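PDB 4LB8: uncharacterized protein from Bacteroides thetaiotaomicron, which is of unknown function but belongs to the DUF4848 family and is made with a signal sequence, consistent with export from the cytoplasm. Local coordinates for residues Thr159-Ala172 and Arg175-Val187. Sequence-based numbering, arbitrary orientation.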
ATOM      1  N   THR A 159      -1.345  -5.554   3.609  1.00 46.77           N
ATOM      2  CA  THR A 159      -1.964  -4.258   3.795  1.00 44.71           C
ATOM      3  C   THR A 159      -3.440  -4.361   3.361  1.00 45.39           C
ATOM      4  O   THR A 159      -3.828  -5.320   2.680  1.00 43.86           O
ATOM      5  CB  THR A 159      -1.199  -3.154   3.027  1.00 45.57           C
ATOM      6  OG1 THR A 159      -1.135  -3.472   1.643  1.00 46.53           O
ATOM      7  CG2 THR A 159       0.197  -2.913   3.556  1.00 39.68           C
ATOM      8  N   ARG A 160      -4.257  -3.386   3.782  1.00 39.58           N
ATOM      9  CA  ARG A 160      -5.662  -3.256   3.374  1.00 38.14           C
ATOM     10  C   ARG A 160      -5.722  -2.750   1.943  1.00 39.89           C
ATOM     11  O   ARG A 160      -6.572  -3.143   1.161  1.00 37.13           O
ATOM     12  CB  ARG A 160      -6.368  -2.252   4.300  1.00 35.05           C
ATOM     13  CG  ARG A 160      -7.855  -2.184   4.096  1.00 37.36           C
ATOM     14  CD  ARG A 160      -8.445  -1.269   5.110  1.00 38.48           C
ATOM     15  NE  ARG A 160      -9.788  -0.829   4.748  1.00 45.74           N
ATOM     16  CZ  ARG A 160     -10.901  -1.497   5.021  1.00 52.17           C
ATOM     17  NH1 ARG A 160     -10.847  -2.662   5.653  1.00 36.41           N
ATOM     18  NH2 ARG A 160     -12.078  -1.002   4.669  1.00 39.25           N
ATOM     19  N   SER A 161      -4.818  -1.830   1.627  1.00 39.09           N
ATOM     20  CA  SER A 161      -4.762  -1.164   0.343  1.00 38.81           C
ATOM     21  C   SER A 161      -3.313  -0.891  -0.063  1.00 41.82           C
ATOM     22  O   SER A 161      -2.508  -0.551   0.815  1.00 41.81           O
ATOM     23  CB  SER A 161      -5.549   0.139   0.426  1.00 41.55           C
ATOM     24  OG  SER A 161      -5.814   0.622  -0.879  1.00 57.89           O
ATOM     25  N   SER A 162      -2.988  -1.056  -1.389  1.00 35.21           N
ATOM     26  CA  SER A 162      -1.688  -0.786  -2.041  1.00 33.60           C
ATOM     27  C   SER A 162      -1.909  -0.398  -3.493  1.00 38.50           C
ATOM     28  O   SER A 162      -2.610  -1.100  -4.237  1.00 39.20           O
ATOM     29  CB  SER A 162      -0.741  -1.975  -1.968  1.00 36.32           C
ATOM     30  OG  SER A 162      -0.206  -2.079  -0.663  1.00 51.84           O
ATOM     31  N   VAL A 163      -1.322   0.738  -3.884  1.00 32.64           N
ATOM     32  CA  VAL A 163      -1.444   1.317  -5.209  1.00 32.49           C
ATOM     33  C   VAL A 163      -0.028   1.641  -5.669  1.00 38.69           C
ATOM     34  O   VAL A 163       0.735   2.227  -4.893  1.00 39.74           O
ATOM     35  CB  VAL A 163      -2.389   2.551  -5.191  1.00 35.63           C
ATOM     36  CG1 VAL A 163      -2.521   3.192  -6.567  1.00 35.76           C
ATOM     37  CG2 VAL A 163      -3.762   2.188  -4.638  1.00 35.21           C
ATOM     38  N   SER A 164       0.350   1.191  -6.891  1.00 33.48           N
ATOM     39  CA  SER A 164       1.697   1.384  -7.416  1.00 32.28           C
ATOM     40  C   SER A 164       1.920   2.822  -7.851  1.00 36.77           C
ATOM     41  O   SER A 164       0.968   3.478  -8.269  1.00 36.39           O
ATOM     42  CB  SER A 164       1.958   0.440  -8.584  1.00 35.09           C
ATOM     43  OG  SER A 164       1.122   0.675  -9.709  1.00 42.02           O
ATOM     44  N   ASP A 165       3.172   3.311  -7.760  1.00 34.23           N
ATOM     45  CA  ASP A 165       3.534   4.665  -8.204  1.00 35.23           C
ATOM     46  C   ASP A 165       4.459   4.583  -9.419  1.00 39.25           C
ATOM     47  O   ASP A 165       4.849   3.486  -9.801  1.00 39.35           O
ATOM     48  CB  ASP A 165       4.177   5.482  -7.062  1.00 38.30           C
ATOM     49  CG  ASP A 165       5.481   4.976  -6.476  1.00 53.03           C
ATOM     50  OD1 ASP A 165       6.030   3.966  -7.005  1.00 54.44           O
ATOM     51  OD2 ASP A 165       5.945   5.567  -5.477  1.00 58.09           O
ATOM     52  N   LEU A 166       4.864   5.736  -9.994  1.00 36.13           N
ATOM     53  CA  LEU A 166       5.735   5.797 -11.179  1.00 34.70           C
ATOM     54  C   LEU A 166       7.094   5.110 -11.032  1.00 40.33           C
ATOM     55  O   LEU A 166       7.791   4.977 -12.031  1.00 41.90           O
ATOM     56  CB  LEU A 166       5.942   7.233 -11.653  1.00 33.87           C
ATOM     57  CG  LEU A 166       4.710   7.852 -12.277  1.00 36.24           C
ATOM     58  CD1 LEU A 166       4.958   9.278 -12.645  1.00 36.01           C
ATOM     59  CD2 LEU A 166       4.248   7.050 -13.486  1.00 37.33           C
ATOM     60  N   SER A 167       7.460   4.635  -9.841  1.00 38.11           N
ATOM     61  CA  SER A 167       8.736   3.931  -9.631  1.00 38.82           C
ATOM     62  C   SER A 167       8.561   2.436  -9.961  1.00 44.80           C
ATOM     63  O   SER A 167       9.549   1.696 -10.069  1.00 45.95           O
ATOM     64  CB  SER A 167       9.244   4.126  -8.204  1.00 39.79           C
ATOM     65  OG  SER A 167       8.568   3.279  -7.290  1.00 46.21           O
ATOM     66  N   SER A 168       7.290   1.993 -10.089  1.00 40.29           N
ATOM     67  CA  SER A 168       6.991   0.634 -10.509  1.00 39.71           C
ATOM     68  C   SER A 168       7.201   0.574 -12.016  1.00 40.91           C
ATOM     69  O   SER A 168       6.685   1.426 -12.725  1.00 39.22           O
ATOM     70  CB  SER A 168       5.576   0.237 -10.124  1.00 42.80           C
ATOM     71  OG  SER A 168       5.372  -1.095 -10.559  1.00 54.29           O
ATOM     72  N   ILE A 169       8.034  -0.356 -12.492  1.00 37.94           N
ATOM     73  CA  ILE A 169       8.365  -0.472 -13.916  1.00 37.33           C
ATOM     74  C   ILE A 169       7.492  -1.546 -14.597  1.00 42.24           C
ATOM     75  O   ILE A 169       7.390  -2.671 -14.109  1.00 42.16           O
ATOM     76  CB  ILE A 169       9.893  -0.732 -14.094  1.00 39.79           C
ATOM     77  CG1 ILE A 169      10.753   0.278 -13.281  1.00 40.25           C
ATOM     78  CG2 ILE A 169      10.328  -0.755 -15.566  1.00 39.78           C
ATOM     79  CD1 ILE A 169      10.664   1.829 -13.657  1.00 47.39           C
ATOM     80  N   ASN A 170       6.829  -1.164 -15.706  1.00 39.81           N
ATOM     81  CA  ASN A 170       5.984  -2.018 -16.577  1.00 39.30           C
ATOM     82  C   ASN A 170       4.819  -2.773 -15.835  1.00 43.04           C
ATOM     83  O   ASN A 170       4.159  -3.619 -16.442  1.00 41.09           O
ATOM     84  CB  ASN A 170       6.879  -3.039 -17.316  1.00 35.79           C
ATOM     85  CG  ASN A 170       7.966  -2.417 -18.143  1.00 46.28           C
ATOM     86  OD1 ASN A 170       7.833  -1.315 -18.678  1.00 41.55           O
ATOM     87  ND2 ASN A 170       9.053  -3.127 -18.297  1.00 37.15           N
ATOM     88  N   GLU A 171       4.590  -2.485 -14.535  1.00 39.91           N
ATOM     89  CA  GLU A 171       3.551  -3.145 -13.740  1.00 39.18           C
ATOM     90  C   GLU A 171       2.763  -2.116 -12.975  1.00 39.22           C
ATOM     91  O   GLU A 171       3.313  -1.477 -12.101  1.00 38.82           O
ATOM     92  CB  GLU A 171       4.155  -4.175 -12.758  1.00 40.83           C
ATOM     93  CG  GLU A 171       5.135  -5.136 -13.409  1.00 64.61           C
ATOM     94  CD  GLU A 171       5.818  -6.189 -12.558  1.00 95.88           C
ATOM     95  OE1 GLU A 171       5.886  -6.021 -11.316  1.00 84.30           O
ATOM     96  OE2 GLU A 171       6.327  -7.168 -13.153  1.00 91.82           O
ATOM     97  N   ALA A 172       1.494  -1.934 -13.299  1.00 34.43           N
ATOM     98  CA  ALA A 172       0.664  -0.986 -12.561  1.00 33.97           C
ATOM     99  C   ALA A 172      -0.444  -1.743 -11.900  1.00 38.85           C
ATOM    100  O   ALA A 172      -1.001  -2.665 -12.507  1.00 38.82           O
ATOM    101  CB  ALA A 172       0.117   0.094 -13.477  1.00 34.82           C
ATOM    102  N   ARG A 175      -4.644  -2.493  -5.416  1.00 38.94           N
ATOM    103  CA  ARG A 175      -5.333  -3.505  -4.617  1.00 39.55           C
ATOM    104  C   ARG A 175      -6.096  -2.784  -3.533  1.00 42.32           C
ATOM    105  O   ARG A 175      -5.499  -2.121  -2.694  1.00 42.20           O
ATOM    106  CB  ARG A 175      -4.397  -4.567  -4.031  1.00 42.28           C
ATOM    107  CG  ARG A 175      -5.169  -5.594  -3.173  1.00 59.74           C
ATOM    108  CD  ARG A 175      -4.284  -6.590  -2.446  1.00 68.46           C
ATOM    109  NE  ARG A 175      -3.952  -6.079  -1.120  1.00 75.20           N
ATOM    110  CZ  ARG A 175      -2.770  -5.583  -0.788  1.00 88.00           C
ATOM    111  NH1 ARG A 175      -1.774  -5.577  -1.668  1.00 77.94           N
ATOM    112  NH2 ARG A 175      -2.560  -5.122   0.427  1.00 75.95           N
ATOM    113  N   GLN A 176      -7.406  -2.870  -3.577  1.00 38.47           N
ATOM    114  CA  GLN A 176      -8.225  -2.197  -2.588  1.00 38.47           C
ATOM    115  C   GLN A 176      -8.739  -3.227  -1.566  1.00 42.60           C
ATOM    116  O   GLN A 176      -8.231  -4.336  -1.520  1.00 41.63           O
ATOM    117  CB  GLN A 176      -9.345  -1.390  -3.286  1.00 40.04           C
ATOM    118  CG  GLN A 176      -8.806  -0.229  -4.141  1.00 32.82           C
ATOM    119  CD  GLN A 176      -8.018   0.798  -3.339  1.00 52.07           C
ATOM    120  OE1 GLN A 176      -6.867   1.098  -3.658  1.00 41.40           O
ATOM    121  NE2 GLN A 176      -8.606   1.342  -2.259  1.00 47.06           N
ATOM    122  N   LYS A 177      -9.691  -2.849  -0.718  1.00 42.69           N
ATOM    123  CA  LYS A 177     -10.164  -3.716   0.352  1.00 43.37           C
ATOM    124  C   LYS A 177     -10.823  -5.030  -0.164  1.00 46.81           C
ATOM    125  O   LYS A 177     -10.628  -6.073   0.460  1.00 46.89           O
ATOM    126  CB  LYS A 177     -11.084  -2.937   1.323  1.00 45.88           C
ATOM    127  CG  LYS A 177     -12.511  -2.721   0.892  1.00 59.32           C
ATOM    128  CD  LYS A 177     -13.470  -3.171   1.985  1.00 66.34           C
ATOM    129  CE  LYS A 177     -14.887  -3.324   1.487  1.00 69.20           C
ATOM    130  NZ  LYS A 177     -15.498  -2.015   1.145  1.00 79.24           N
ATOM    131  N   ASP A 178     -11.570  -4.989  -1.283  1.00 42.38           N
ATOM    132  CA  ASP A 178     -12.214  -6.196  -1.790  1.00 42.01           C
ATOM    133  C   ASP A 178     -12.207  -6.276  -3.326  1.00 43.31           C
ATOM    134  O   ASP A 178     -12.809  -7.197  -3.877  1.00 42.27           O
ATOM    135  CB  ASP A 178     -13.630  -6.369  -1.215  1.00 45.44           C
ATOM    136  CG  ASP A 178     -14.656  -5.318  -1.577  1.00 56.37           C
ATOM    137  OD1 ASP A 178     -14.346  -4.445  -2.414  1.00 57.07           O
ATOM    138  OD2 ASP A 178     -15.785  -5.391  -1.052  1.00 64.77           O
ATOM    139  N   ARG A 179     -11.452  -5.365  -4.000  1.00 38.31           N
ATOM    140  CA  ARG A 179     -11.235  -5.328  -5.448  1.00 36.49           C
ATOM    141  C   ARG A 179      -9.748  -5.034  -5.779  1.00 38.29           C
ATOM    142  O   ARG A 179      -9.139  -4.202  -5.113  1.00 38.20           O
ATOM    143  CB  ARG A 179     -12.135  -4.277  -6.124  1.00 35.59           C
ATOM    144  CG  ARG A 179     -13.644  -4.452  -5.964  1.00 44.37           C
ATOM    145  CD  ARG A 179     -14.196  -5.674  -6.667  1.00 50.97           C
ATOM    146  NE  ARG A 179     -15.639  -5.817  -6.472  1.00 58.05           N
ATOM    147  CZ  ARG A 179     -16.204  -6.473  -5.460  1.00 78.93           C
ATOM    148  NH1 ARG A 179     -15.452  -7.050  -4.529  1.00 69.00           N
ATOM    149  NH2 ARG A 179     -17.523  -6.545  -5.361  1.00 70.28           N
ATOM    150  N   LYS A 180      -9.184  -5.717  -6.797  1.00 32.70           N
ATOM    151  CA  LYS A 180      -7.814  -5.554  -7.337  1.00 32.14           C
ATOM    152  C   LYS A 180      -7.858  -5.303  -8.838  1.00 37.54           C
ATOM    153  O   LYS A 180      -8.692  -5.893  -9.528  1.00 35.56           O
ATOM    154  CB  LYS A 180      -6.928  -6.826  -7.156  1.00 32.65           C
ATOM    155  CG  LYS A 180      -6.572  -7.256  -5.771  1.00 51.59           C
ATOM    156  CD  LYS A 180      -6.003  -8.689  -5.738  1.00 61.41           C
ATOM    157  CE  LYS A 180      -4.559  -8.822  -6.161  1.00 74.58           C
ATOM    158  NZ  LYS A 180      -4.027 -10.181  -5.873  1.00 85.35           N
ATOM    159  N   VAL A 181      -6.894  -4.542  -9.357  1.00 35.51           N
ATOM    160  CA  VAL A 181      -6.746  -4.349 -10.800  1.00 35.36           C
ATOM    161  C   VAL A 181      -5.239  -4.203 -11.138  1.00 37.41           C
ATOM    162  O   VAL A 181      -4.477  -3.634 -10.372  1.00 36.61           O
ATOM    163  CB  VAL A 181      -7.636  -3.204 -11.371  1.00 39.10           C
ATOM    164  CG1 VAL A 181      -7.183  -1.830 -10.902  1.00 38.61           C
ATOM    165  CG2 VAL A 181      -7.745  -3.280 -12.898  1.00 38.97           C
ATOM    166  N   GLY A 182      -4.835  -4.756 -12.263  1.00 35.20           N
ATOM    167  CA  GLY A 182      -3.464  -4.671 -12.736  1.00 34.77           C
ATOM    168  C   GLY A 182      -3.338  -4.574 -14.244  1.00 39.49           C
ATOM    169  O   GLY A 182      -4.232  -4.992 -14.982  1.00 37.91           O
ATOM    170  N   LEU A 183      -2.222  -3.980 -14.690  1.00 36.41           N
ATOM    171  CA  LEU A 183      -1.792  -3.872 -16.073  1.00 36.08           C
ATOM    172  C   LEU A 183      -0.284  -4.166 -16.090  1.00 42.28           C
ATOM    173  O   LEU A 183       0.521  -3.385 -15.561  1.00 40.37           O
ATOM    174  CB  LEU A 183      -2.135  -2.516 -16.708  1.00 35.53           C
ATOM    175  CG  LEU A 183      -1.756  -2.336 -18.198  1.00 37.03           C
ATOM    176  CD1 LEU A 183      -2.320  -3.424 -19.069  1.00 34.45           C
ATOM    177  CD2 LEU A 183      -2.185  -0.974 -18.686  1.00 38.84           C
ATOM    178  N   TYR A 184       0.065  -5.344 -16.641  1.00 41.01           N
ATOM    179  CA  TYR A 184       1.415  -5.868 -16.713  1.00 42.19           C
ATOM    180  C   TYR A 184       1.846  -5.899 -18.170  1.00 42.89           C
ATOM    181  O   TYR A 184       1.109  -6.412 -19.010  1.00 41.36           O
ATOM    182  CB  TYR A 184       1.493  -7.259 -16.014  1.00 46.15           C
ATOM    183  CG  TYR A 184       1.107  -7.145 -14.551  1.00 53.56           C
ATOM    184  CD1 TYR A 184       2.050  -6.789 -13.585  1.00 56.61           C
ATOM    185  CD2 TYR A 184      -0.232  -7.234 -14.150  1.00 55.95           C
ATOM    186  CE1 TYR A 184       1.680  -6.542 -12.259  1.00 59.04           C
ATOM    187  CE2 TYR A 184      -0.612  -6.986 -12.827  1.00 57.43           C
ATOM    188  CZ  TYR A 184       0.349  -6.646 -11.885  1.00 67.35           C
ATOM    189  OH  TYR A 184       0.001  -6.445 -10.573  1.00 70.32           O
ATOM    190  N   LEU A 185       3.026  -5.299 -18.469  1.00 37.85           N
ATOM    191  CA  LEU A 185       3.603  -5.221 -19.813  1.00 36.59           C
ATOM    192  C   LEU A 185       4.916  -5.951 -19.928  1.00 40.20           C
ATOM    193  O   LEU A 185       5.750  -5.899 -19.016  1.00 41.32           O
ATOM    194  CB  LEU A 185       3.816  -3.764 -20.266  1.00 36.43           C
ATOM    195  CG  LEU A 185       2.592  -2.842 -20.310  1.00 39.21           C
ATOM    196  CD1 LEU A 185       3.007  -1.481 -20.789  1.00 39.16           C
ATOM    197  CD2 LEU A 185       1.446  -3.424 -21.164  1.00 37.56           C
ATOM    198  N   SER A 186       5.111  -6.608 -21.078  1.00 35.26           N
ATOM    199  CA  SER A 186       6.328  -7.341 -21.441  1.00 35.32           C
ATOM    200  C   SER A 186       6.519  -7.212 -22.951  1.00 40.23           C
ATOM    201  O   SER A 186       5.602  -6.752 -23.627  1.00 40.75           O
ATOM    202  CB  SER A 186       6.284  -8.799 -20.973  1.00 36.64           C
ATOM    203  OG  SER A 186       5.254  -9.582 -21.558  1.00 43.83           O
ATOM    204  N   VAL A 187       7.712  -7.523 -23.476  1.00 37.50           N
ATOM    205  CA  VAL A 187       7.956  -7.359 -24.916  1.00 37.29           C
ATOM    206  C   VAL A 187       8.777  -8.530 -25.458  1.00 42.31           C
ATOM    207  O   VAL A 187       9.805  -8.900 -24.876  1.00 43.04           O
ATOM    208  CB  VAL A 187       8.587  -5.963 -25.265  1.00 39.53           C
ATOM    209  CG1 VAL A 187       9.977  -5.773 -24.637  1.00 39.02           C
ATOM    210  CG2 VAL A 187       8.596  -5.696 -26.771  1.00 39.01           C
TER
HETATM  211  O   HOH W   1       4.839  -7.221 -16.295  1.00 50.08           O
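Arg175 leaves its backbone with CG anti to N (chi1 179°) and then bends at chi3 (91°), which turns its guanidinium back to Thr159. The setting is an antiparallel beta hairpin, strands 171-175 and 179-188, with the short strand 161-163 added beside the first arm. NH2 of Arg175 donates to Thr159 O at 2.6 Å. The oxygen lies near the guanidinium plane, but the nitrogen sits above the carbonyl plane. Thr159 OG1 also lies 2.5 Å from Arg175 NH2, too short to be trusted as it stands, and that hydroxyl shares a hydrogen bond with Ser162 OG. Next to this contact, Ser162 and Arg175 form a hydrogen-bonded antiparallel pair, with Arg175 N 2.7 Å from Ser162 O. Residues 161-163 also form an antiparallel ladder with a strand of the second subunit, which extends the sheet into the partner chain.

Further along, Ala172 and Leu183 form another hydrogen-bonded pair, with Ala172 N donating to Leu183 O at 2.9 Å. Ala172 CB packs on Ile271 and Ile273 of strand 268-275. On the other face, Tyr184 CG stands beside its own backbone N, and the ring reaches Glu171. Arg151 of the second subunit makes a cation-pi contact with this ring. The carboxylate and ring planes are 67° apart, and Glu171 CB lies 3.5 Å from Tyr184 CD1.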